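Protein A6 homolog (Fowlpox virus, PDB 6BR8) binds membrane phospholipids through its helical C-terminal domain and is probably essential for the transition from immature to mature virions. Local coordinates at residues N155-V160 with I216-C221. Residues are numbered along the deposited sequence; the frame is centred on the assembly and turned at random.
Sequences NERLHV and ISIVQC
R157 reaches over I218 to S217, and its NH2 donates a nearly straight hydrogen bond (174°) to S217 OG at 2.8 Å, with the hydroxyl oxygen lying in the guanidinium plane. One flat face of the guanidinium rests on I218, whose CG1 sits over its centre, 3.5 Å from CZ. C221 SG also lies at the guanidinium edge, near the plane, 4.1 Å from R157 NH1. The two side chains R157 and I218 slide past each other in opposite directions: R157 runs out toward the far helix while I218 CD1 comes back to within 3.5 Å of R157 CB. I218 CG2, anti to its own backbone N, meets L158 CD1 at 3.6 Å. I218 is thus wedged between the arginine and the leucine, a buried apolar residue roofed by a charged group at the surface. Behind this first shell, N155 is the N-cap of the R157 helix: its OD1 accepts weak hydrogen bonds from the backbone N atoms of R157 and L158, and its ND2 hydrogen-bonds E151 OE2. Helices 156-170 and 212-225 pack nearly antiparallel here, their local axes 10.2 Å apart at an angle of 158°. L158 approaches a bound phosphatidylethanolamine and V219 lines a lipid pocket, so one side of the contact faces bound phospholipid; beyond it, I216 and V219 pack against helix 237-249.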
loop_
_atom_site.group_PDB
_atom_site.type_symbol
_atom_site.label_atom_id
_atom_site.label_comp_id
_atom_site.label_asym_id
_atom_site.label_seq_id
_atom_site.Cartn_x
_atom_site.Cartn_y
_atom_site.Cartn_z
ATOM N N ASN A 155 3.771 -10.877 -13.928
ATOM C CA ASN A 155 2.549 -10.886 -14.715
ATOM C C ASN A 155 2.748 -10.080 -16.000
ATOM O O ASN A 155 3.107 -8.902 -15.964
ATOM C CB ASN A 155 1.401 -10.333 -13.883
ATOM C CG ASN A 155 0.064 -10.635 -14.469
ATOM O OD1 ASN A 155 -0.176 -10.370 -15.637
ATOM N ND2 ASN A 155 -0.817 -11.230 -13.668
ATOM N N GLU A 156 2.537 -10.726 -17.141
ATOM C CA GLU A 156 2.814 -10.131 -18.440
ATOM C C GLU A 156 1.741 -9.139 -18.878
ATOM O O GLU A 156 2.050 -8.155 -19.554
ATOM C CB GLU A 156 2.963 -11.228 -19.491
ATOM C CG GLU A 156 3.283 -10.718 -20.883
ATOM C CD GLU A 156 2.089 -10.798 -21.817
ATOM O OE1 GLU A 156 1.011 -11.247 -21.363
ATOM O OE2 GLU A 156 2.231 -10.422 -23.004
ATOM N N ARG A 157 0.479 -9.377 -18.530
ATOM C CA ARG A 157 -0.529 -8.401 -18.895
ATOM C C ARG A 157 -0.324 -7.134 -18.098
ATOM O O ARG A 157 -0.450 -6.031 -18.639
ATOM C CB ARG A 157 -1.927 -8.969 -18.689
ATOM C CG ARG A 157 -2.268 -10.160 -19.580
ATOM C CD ARG A 157 -3.580 -10.767 -19.141
ATOM N NE ARG A 157 -4.702 -9.856 -19.359
ATOM C CZ ARG A 157 -5.840 -9.892 -18.674
ATOM N NH1 ARG A 157 -6.004 -10.785 -17.711
ATOM N NH2 ARG A 157 -6.813 -9.034 -18.951
ATOM N N LEU A 158 0.060 -7.283 -16.834
ATOM C CA LEU A 158 0.395 -6.139 -15.995
ATOM C C LEU A 158 1.582 -5.370 -16.570
ATOM O O LEU A 158 1.627 -4.131 -16.538
ATOM C CB LEU A 158 0.706 -6.643 -14.587
ATOM C CG LEU A 158 0.357 -5.796 -13.379
ATOM C CD1 LEU A 158 -1.122 -5.450 -13.428
ATOM C CD2 LEU A 158 0.697 -6.582 -12.113
ATOM N N HIS A 159 2.564 -6.090 -17.094
ATOM C CA HIS A 159 3.734 -5.414 -17.635
ATOM C C HIS A 159 3.359 -4.633 -18.881
ATOM O O HIS A 159 3.790 -3.486 -19.074
ATOM C CB HIS A 159 4.829 -6.425 -17.949
ATOM C CG HIS A 159 6.117 -5.794 -18.350
ATOM N ND1 HIS A 159 6.823 -6.187 -19.466
ATOM C CD2 HIS A 159 6.827 -4.789 -17.791
ATOM C CE1 HIS A 159 7.917 -5.454 -19.574
ATOM N NE2 HIS A 159 7.944 -4.597 -18.570
ATOM N N VAL A 160 2.525 -5.240 -19.723
ATOM C CA VAL A 160 2.018 -4.549 -20.895
ATOM C C VAL A 160 1.254 -3.298 -20.479
ATOM O O VAL A 160 1.536 -2.191 -20.959
ATOM C CB VAL A 160 1.163 -5.506 -21.737
ATOM C CG1 VAL A 160 0.469 -4.753 -22.841
ATOM C CG2 VAL A 160 2.061 -6.607 -22.310
ATOM N N ILE A 216 -9.136 -4.190 -14.021
ATOM C CA ILE A 216 -10.033 -5.063 -13.273
ATOM C C ILE A 216 -9.844 -6.505 -13.717
ATOM O O ILE A 216 -9.694 -7.416 -12.892
ATOM C CB ILE A 216 -11.484 -4.609 -13.473
ATOM C CG1 ILE A 216 -11.669 -3.196 -12.915
ATOM C CG2 ILE A 216 -12.486 -5.659 -12.897
ATOM C CD1 ILE A 216 -11.647 -3.122 -11.416
ATOM N N SER A 217 -9.876 -6.736 -15.031
ATOM C CA SER A 217 -9.717 -8.085 -15.560
ATOM C C SER A 217 -8.466 -8.751 -15.018
ATOM O O SER A 217 -8.536 -9.840 -14.451
ATOM C CB SER A 217 -9.646 -8.049 -17.073
ATOM O OG SER A 217 -9.223 -9.300 -17.571
ATOM N N ILE A 218 -7.309 -8.093 -15.175
ATOM C CA ILE A 218 -6.051 -8.637 -14.675
ATOM C C ILE A 218 -6.166 -8.995 -13.204
ATOM O O ILE A 218 -5.867 -10.124 -12.799
ATOM C CB ILE A 218 -4.913 -7.632 -14.900
ATOM C CG1 ILE A 218 -4.460 -7.652 -16.359
ATOM C CG2 ILE A 218 -3.771 -7.906 -13.930
ATOM C CD1 ILE A 218 -3.456 -6.580 -16.664
ATOM N N VAL A 219 -6.574 -8.029 -12.370
ATOM C CA VAL A 219 -6.615 -8.313 -10.944
ATOM C C VAL A 219 -7.652 -9.391 -10.626
ATOM O O VAL A 219 -7.407 -10.273 -9.794
ATOM C CB VAL A 219 -6.842 -7.010 -10.168
ATOM C CG1 VAL A 219 -6.872 -7.262 -8.668
ATOM C CG2 VAL A 219 -5.712 -6.047 -10.523
ATOM N N GLN A 220 -8.794 -9.385 -11.318
ATOM C CA GLN A 220 -9.789 -10.416 -11.060
ATOM C C GLN A 220 -9.255 -11.790 -11.428
ATOM O O GLN A 220 -9.553 -12.780 -10.747
ATOM C CB GLN A 220 -11.083 -10.142 -11.834
ATOM C CG GLN A 220 -12.158 -11.232 -11.574
ATOM C CD GLN A 220 -12.792 -11.067 -10.207
ATOM O OE1 GLN A 220 -13.305 -10.004 -9.885
ATOM N NE2 GLN A 220 -12.726 -12.107 -9.381
ATOM N N CYS A 221 -8.510 -11.881 -12.535
ATOM C CA CYS A 221 -7.939 -13.160 -12.934
ATOM C C CYS A 221 -6.853 -13.610 -11.986
ATOM O O CYS A 221 -6.581 -14.807 -11.909
ATOM C CB CYS A 221 -7.381 -13.090 -14.357
ATOM S SG CYS A 221 -8.678 -13.077 -15.587
#